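Local coordinates for protein Cow rumen GH26 endo-mannanase (Metagenome, PDB 6UEH) that hydrolyses internal beta-1,4 linkages of mannans such as galactomannan, as an endo-mannanase of glycoside hydrolase family 26, at residues D206-N211 against H240-K245; C261-S266 against A325-G330. One frame throughout, in Å; residues are numbered along the deposited sequence.

Interaction 1 (D206-N211 against H240-K245); sequences DFMNYN and HINVPK. With ACT (acetate ion), chain D.
A His-carboxylate pair, D206 with H240, joins the loops that follow two neighbouring strands of the TIM barrel, 202-206 and 234-238. The carboxylate grips its partner twice. D206 OD1 accepts H240 N on its syn lone pair at 3.1 Å, in a nearly straight bond (168° at the hydrogen), while D206 OD2 receives H240 ND1 at 2.6 Å. The two flat groups are not coplanar: their planes stand 38° apart, OD2 lying close to the imidazole plane but ND1 lying well out of the carboxylate plane. OD2 also bonds the OG of S238, and the backbone N of M208 adds a weak bond to OD1; each oxygen thus has two partners, which would limit rotation of the group. With ND1 engaged, the other ring nitrogen, H240 NE2, donates a hydrogen bond to the acetate O at 2.6 Å; H312 holds the same ion. The acetate probably comes from the crystallisation liquor, and it sits at the C-terminal end of the barrel strands, where TIM-barrel enzymes carry their active sites. Beside the pair, M208 lies obliquely across H240. M208 SD meets H240 CB at 3.8 Å, and a bend at the last torsion (chi3 -61°) brings M208 CE to 3.9 Å from that same H240 CB. The residues F207 to Y210 form a type I turn, and M208 O, inside the turn, accepts N211 ND2 at 2.8 Å, on a lone pair. A water also donates to this carbonyl and accepts the backbone N of N242, bridging the two loops. Farther along, I241 CD1 packs on N211 CB at 3.7 Å, and I241 also touches Y284 and A288 of helix 280-301.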
loop_
_atom_site.group_PDB
_atom_site.type_symbol
_atom_site.label_atom_id
_atom_site.label_comp_id
_atom_site.label_asym_id
_atom_site.label_seq_id
_atom_site.Cartn_x
_atom_site.Cartn_y
_atom_site.Cartn_z
ATOM N N ASP A 206 13.658 -0.254 13.705
ATOM C CA ASP A 206 14.586 -0.391 12.582
ATOM C C ASP A 206 15.924 -0.946 13.062
ATOM O O ASP A 206 16.454 -0.502 14.079
ATOM C CB ASP A 206 14.799 0.954 11.880
ATOM C CG ASP A 206 15.271 0.794 10.443
ATOM O OD1 ASP A 206 16.409 0.321 10.233
ATOM O OD2 ASP A 206 14.504 1.148 9.523
ATOM N N PHE A 207 16.468 -1.906 12.319
ATOM C CA PHE A 207 17.691 -2.592 12.725
ATOM C C PHE A 207 18.935 -2.108 11.987
ATOM O O PHE A 207 19.941 -2.812 11.939
ATOM C CB PHE A 207 17.538 -4.103 12.522
ATOM C CG PHE A 207 16.595 -4.749 13.493
ATOM C CD1 PHE A 207 17.032 -5.125 14.752
ATOM C CD2 PHE A 207 15.272 -4.973 13.153
ATOM C CE1 PHE A 207 16.165 -5.713 15.655
ATOM C CE2 PHE A 207 14.404 -5.562 14.049
ATOM C CZ PHE A 207 14.851 -5.932 15.302
ATOM N N MET A 208 18.873 -0.900 11.433
ATOM C CA MET A 208 19.944 -0.395 10.577
ATOM C C MET A 208 21.298 -0.281 11.283
ATOM O O MET A 208 22.345 -0.436 10.652
ATOM C CB MET A 208 19.550 0.968 9.999
ATOM C CG MET A 208 19.216 2.014 11.050
ATOM S SD MET A 208 18.536 3.522 10.328
ATOM C CE MET A 208 19.905 4.036 9.297
ATOM N N ASN A 209 21.288 -0.025 12.587
ATOM C CA ASN A 209 22.536 0.238 13.302
ATOM C C ASN A 209 23.287 -1.023 13.725
ATOM O O ASN A 209 24.391 -0.943 14.259
ATOM C CB ASN A 209 22.264 1.122 14.518
ATOM C CG ASN A 209 21.940 2.549 14.128
ATOM O OD1 ASN A 209 22.557 3.105 13.219
ATOM N ND2 ASN A 209 20.959 3.144 14.801
ATOM N N TYR A 210 22.690 -2.183 13.478
ATOM C CA TYR A 210 23.390 -3.446 13.675
ATOM C C TYR A 210 24.056 -3.863 12.367
ATOM O O TYR A 210 23.731 -4.909 11.807
ATOM C CB TYR A 210 22.432 -4.540 14.147
ATOM C CG TYR A 210 21.702 -4.249 15.444
ATOM C CD1 TYR A 210 22.256 -4.589 16.673
ATOM C CD2 TYR A 210 20.445 -3.658 15.434
ATOM C CE1 TYR A 210 21.581 -4.335 17.860
ATOM C CE2 TYR A 210 19.762 -3.401 16.612
ATOM C CZ TYR A 210 20.334 -3.740 17.821
ATOM O OH TYR A 210 19.652 -3.484 18.989
ATOM N N ASN A 211 24.983 -3.039 11.882
ATOM C CA ASN A 211 25.602 -3.252 10.572
ATOM C C ASN A 211 27.126 -3.410 10.669
ATOM O O ASN A 211 27.723 -3.060 11.685
ATOM C CB ASN A 211 25.246 -2.090 9.639
ATOM C CG ASN A 211 25.899 -0.790 10.053
ATOM O OD1 ASN A 211 27.069 -0.548 9.750
ATOM N ND2 ASN A 211 25.146 0.060 10.744
ATOM N N HIS A 240 17.017 -0.321 7.291
ATOM C CA HIS A 240 17.735 0.615 6.427
ATOM C C HIS A 240 19.225 0.285 6.342
ATOM O O HIS A 240 20.071 1.114 6.690
ATOM C CB HIS A 240 17.560 2.056 6.921
ATOM C CG HIS A 240 16.221 2.650 6.611
ATOM N ND1 HIS A 240 15.084 2.342 7.326
ATOM C CD2 HIS A 240 15.840 3.539 5.663
ATOM C CE1 HIS A 240 14.060 3.015 6.833
ATOM N NE2 HIS A 240 14.491 3.748 5.822
ATOM N N ILE A 241 19.543 -0.916 5.867
ATOM C CA ILE A 241 20.930 -1.358 5.806
ATOM C C ILE A 241 21.710 -0.590 4.734
ATOM O O ILE A 241 21.348 -0.589 3.555
ATOM C CB ILE A 241 21.025 -2.889 5.551
ATOM C CG1 ILE A 241 22.487 -3.325 5.411
ATOM C CG2 ILE A 241 20.193 -3.310 4.339
ATOM C CD1 ILE A 241 23.309 -3.129 6.672
ATOM N N ASN A 242 22.772 0.083 5.166
ATOM C CA ASN A 242 23.604 0.879 4.270
ATOM C C ASN A 242 24.694 0.063 3.583
ATOM O O ASN A 242 25.065 -1.016 4.043
ATOM C CB ASN A 242 24.261 2.037 5.032
ATOM C CG ASN A 242 23.288 3.153 5.368
ATOM O OD1 ASN A 242 22.131 2.910 5.714
ATOM N ND2 ASN A 242 23.759 4.391 5.260
ATOM N N VAL A 243 25.202 0.593 2.476
ATOM C CA VAL A 243 26.397 0.058 1.837
ATOM C C VAL A 243 27.430 1.178 1.771
ATOM O O VAL A 243 27.069 2.353 1.850
ATOM C CB VAL A 243 26.107 -0.484 0.418
ATOM C CG1 VAL A 243 25.098 -1.626 0.474
ATOM C CG2 VAL A 243 25.617 0.636 -0.495
ATOM N N PRO A 244 28.722 0.828 1.649
ATOM C CA PRO A 244 29.717 1.890 1.464
ATOM C C PRO A 244 29.494 2.635 0.153
ATOM O O PRO A 244 29.210 1.998 -0.860
ATOM C CB PRO A 244 31.049 1.130 1.440
ATOM C CG PRO A 244 30.767 -0.159 2.138
ATOM C CD PRO A 244 29.349 -0.497 1.795
ATOM N N LYS A 245 29.601 3.961 0.176
ATOM C CA LYS A 245 29.483 4.752 -1.044
ATOM C C LYS A 245 30.597 4.378 -2.012
ATOM O O LYS A 245 30.347 4.074 -3.178
ATOM C CB LYS A 245 29.537 6.249 -0.737
ATOM C CG LYS A 245 28.367 6.782 0.068
ATOM C CD LYS A 245 28.523 8.280 0.295
ATOM C CE LYS A 245 27.363 8.857 1.086
ATOM N NZ LYS A 245 27.537 10.319 1.315
HETATM C C ACT D . 11.904 5.576 5.075
HETATM O O ACT D . 13.102 5.709 4.740
HETATM O OXT ACT D . 11.487 4.400 5.162
HETATM C CH3 ACT D . 11.025 6.758 5.359
HETATM O O HOH W 1 23.205 0.455 7.947
#

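Interaction 2 (C261-S266 against A325-G330); sequences CTYATS and AWFWWG
Y263 and W328 bring the two loops together through one backbone hydrogen bond, from W328 N to Y263 O at 2.9 Å, with A264 and F327 lying nearest each other in the main chain. Two CA-H...O contacts accompany it: F327 CA meets the same Y263 O, and A264 CA approaches W326 O at 3.2 Å. In the side chains, the edge of the F327 ring is directed at the face of Y263, an offset edge-to-face pair with centroids 5.3 Å apart and planes at 76°. The closest atoms are F327 CE1 and Y263 CD1, at 3.4 Å. Y263 presents its ring here because CG is tucked between the backbone N and the carbonyl carbon (chi1 49°). Both faces of F327 are covered within its own segment: CD1 of W326 stands 3.5 Å above the centre of one, and W329 CH2 lies toward the rim of the opposite one. The F327 side chain comes within about 4 Å of the bound acetate, consistent with a place in the pocket wall, and W326 NE1 bonds E313. Replacing Y263 by an alanine would probably open a gap beside the edge of F327 and leave H240, whose ring also packs edge-to-face with Y263, without that partner. W328 CB rests 3.3 Å from A264 O, while the indole NE1 bonds I241 O. T265 lays CG2 against A325 O at 3.4 Å, and a water joins its OG1 to W326 O. T262 closes an ST turn at the end of strand 261-262, its OG1 accepting the N of A264. With a single direct hydrogen bond between the loops, the contact depends largely on aromatic packing and CH...O contacts.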
loop_
_atom_site.group_PDB
_atom_site.type_symbol
_atom_site.label_atom_id
_atom_site.label_comp_id
_atom_site.label_asym_id
_atom_site.label_seq_id
_atom_site.Cartn_x
_atom_site.Cartn_y
_atom_site.Cartn_z
ATOM N N CYS A 261 28.592 6.187 4.120
ATOM C CA CYS A 261 27.696 5.096 3.765
ATOM C C CYS A 261 26.405 5.651 3.182
ATOM O O CYS A 261 26.106 6.837 3.331
ATOM C CB CYS A 261 27.398 4.224 4.983
ATOM S SG CYS A 261 28.867 3.522 5.759
ATOM N N THR A 262 25.642 4.795 2.514
ATOM C CA THR A 262 24.375 5.211 1.934
ATOM C C THR A 262 23.430 4.025 1.790
ATOM O O THR A 262 23.867 2.878 1.676
ATOM C CB THR A 262 24.579 5.877 0.552
ATOM O OG1 THR A 262 23.340 6.429 0.089
ATOM C CG2 THR A 262 25.092 4.867 -0.468
ATOM N N TYR A 263 22.131 4.302 1.820
ATOM C CA TYR A 263 21.144 3.291 1.469
ATOM C C TYR A 263 20.556 3.625 0.104
ATOM O O TYR A 263 19.674 2.927 -0.392
ATOM C CB TYR A 263 20.036 3.195 2.528
ATOM C CG TYR A 263 19.416 4.517 2.944
ATOM C CD1 TYR A 263 18.747 5.321 2.027
ATOM C CD2 TYR A 263 19.472 4.943 4.265
ATOM C CE1 TYR A 263 18.176 6.519 2.405
ATOM C CE2 TYR A 263 18.898 6.141 4.653
ATOM C CZ TYR A 263 18.252 6.923 3.719
ATOM O OH TYR A 263 17.681 8.115 4.097
ATOM N N ALA A 264 21.052 4.707 -0.489
ATOM C CA ALA A 264 20.513 5.220 -1.745
ATOM C C ALA A 264 21.174 4.567 -2.956
ATOM O O ALA A 264 21.842 3.540 -2.834
ATOM C CB ALA A 264 20.672 6.732 -1.809
ATOM N N THR A 265 20.985 5.176 -4.123
ATOM C CA THR A 265 21.465 4.609 -5.380
ATOM C C THR A 265 22.740 5.288 -5.873
ATOM O O THR A 265 23.017 5.315 -7.073
ATOM C CB THR A 265 20.389 4.712 -6.478
ATOM O OG1 THR A 265 20.009 6.084 -6.648
ATOM C CG2 THR A 265 19.162 3.901 -6.098
ATOM N N SER A 266 23.517 5.827 -4.942
ATOM C CA SER A 266 24.695 6.615 -5.285
ATOM C C SER A 266 26.008 5.867 -5.054
ATOM O O SER A 266 27.084 6.450 -5.164
ATOM C CB SER A 266 24.696 7.917 -4.480
ATOM O OG SER A 266 24.510 7.655 -3.099
ATOM N N ALA A 325 14.121 3.721 -8.604
ATOM C CA ALA A 325 14.334 3.313 -7.221
ATOM C C ALA A 325 15.182 4.329 -6.464
ATOM O O ALA A 325 16.046 4.983 -7.049
ATOM C CB ALA A 325 14.982 1.945 -7.175
ATOM N N TRP A 326 14.935 4.469 -5.165
ATOM C CA TRP A 326 15.754 5.363 -4.355
ATOM C C TRP A 326 16.553 4.605 -3.296
ATOM O O TRP A 326 17.427 5.176 -2.650
ATOM C CB TRP A 326 14.901 6.454 -3.699
ATOM C CG TRP A 326 13.673 5.973 -2.990
ATOM C CD1 TRP A 326 13.619 5.166 -1.890
ATOM C CD2 TRP A 326 12.315 6.305 -3.311
ATOM N NE1 TRP A 326 12.310 4.961 -1.518
ATOM C CE2 TRP A 326 11.492 5.651 -2.374
ATOM C CE3 TRP A 326 11.717 7.087 -4.306
ATOM C CZ2 TRP A 326 10.101 5.754 -2.402
ATOM C CZ3 TRP A 326 10.337 7.189 -4.333
ATOM C CH2 TRP A 326 9.545 6.526 -3.387
ATOM N N PHE A 327 16.251 3.322 -3.125
ATOM C CA PHE A 327 17.056 2.450 -2.272
ATOM C C PHE A 327 17.932 1.556 -3.145
ATOM O O PHE A 327 17.541 1.212 -4.261
ATOM C CB PHE A 327 16.166 1.606 -1.362
ATOM C CG PHE A 327 15.524 2.383 -0.249
ATOM C CD1 PHE A 327 16.250 3.314 0.476
ATOM C CD2 PHE A 327 14.188 2.192 0.066
ATOM C CE1 PHE A 327 15.660 4.030 1.500
ATOM C CE2 PHE A 327 13.591 2.908 1.089
ATOM C CZ PHE A 327 14.327 3.827 1.805
ATOM N N TRP A 328 19.105 1.171 -2.643
ATOM C CA TRP A 328 20.064 0.445 -3.474
ATOM C C TRP A 328 19.543 -0.920 -3.925
ATOM O O TRP A 328 19.902 -1.396 -5.001
ATOM C CB TRP A 328 21.413 0.281 -2.753
ATOM C CG TRP A 328 21.404 -0.583 -1.513
ATOM C CD1 TRP A 328 21.348 -0.153 -0.218
ATOM C CD2 TRP A 328 21.487 -2.016 -1.454
ATOM N NE1 TRP A 328 21.377 -1.225 0.642
ATOM C CE2 TRP A 328 21.461 -2.380 -0.091
ATOM C CE3 TRP A 328 21.575 -3.026 -2.420
ATOM C CZ2 TRP A 328 21.517 -3.711 0.330
ATOM C CZ3 TRP A 328 21.630 -4.347 -2.000
ATOM C CH2 TRP A 328 21.602 -4.677 -0.637
ATOM N N TRP A 329 18.680 -1.539 -3.126
ATOM C CA TRP A 329 18.200 -2.875 -3.463
ATOM C C TRP A 329 17.209 -2.889 -4.632
ATOM O O TRP A 329 16.845 -3.956 -5.122
ATOM C CB TRP A 329 17.574 -3.553 -2.237
ATOM C CG TRP A 329 16.617 -2.708 -1.444
ATOM C CD1 TRP A 329 15.313 -2.441 -1.744
ATOM C CD2 TRP A 329 16.886 -2.049 -0.201
ATOM N NE1 TRP A 329 14.756 -1.645 -0.771
ATOM C CE2 TRP A 329 15.701 -1.391 0.188
ATOM C CE3 TRP A 329 18.015 -1.944 0.619
ATOM C CZ2 TRP A 329 15.613 -0.641 1.361
ATOM C CZ3 TRP A 329 17.926 -1.198 1.782
ATOM C CH2 TRP A 329 16.733 -0.554 2.140
ATOM N N GLY A 330 16.788 -1.714 -5.090
ATOM C CA GLY A 330 15.882 -1.631 -6.226
ATOM C C GLY A 330 16.564 -1.103 -7.474
ATOM O O GLY A 330 15.953 -0.993 -8.539
HETATM O O HOH W 2 18.395 7.330 -4.319
#

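Overall arrangement
All four segments lie within the glycoside hydrolase family 26 range, on loops at the C-terminal end of the barrel strands. From the N terminus, interaction 1 closes a loop of 28 residues that holds helix 220-230 and strand 234-238. Interaction 2 opens only after it, closing a longer loop through helix 280-301 and strand 306-309; the two are in series and neither nest nor cross. Strand 243-244 of interaction 1 and strand 261-262 of interaction 2 pair as a small antiparallel sheet, which joins the two contacts, V243 N lying 2.8 Å from T262 O. Side chains of interaction 2 also reach residues of interaction 1.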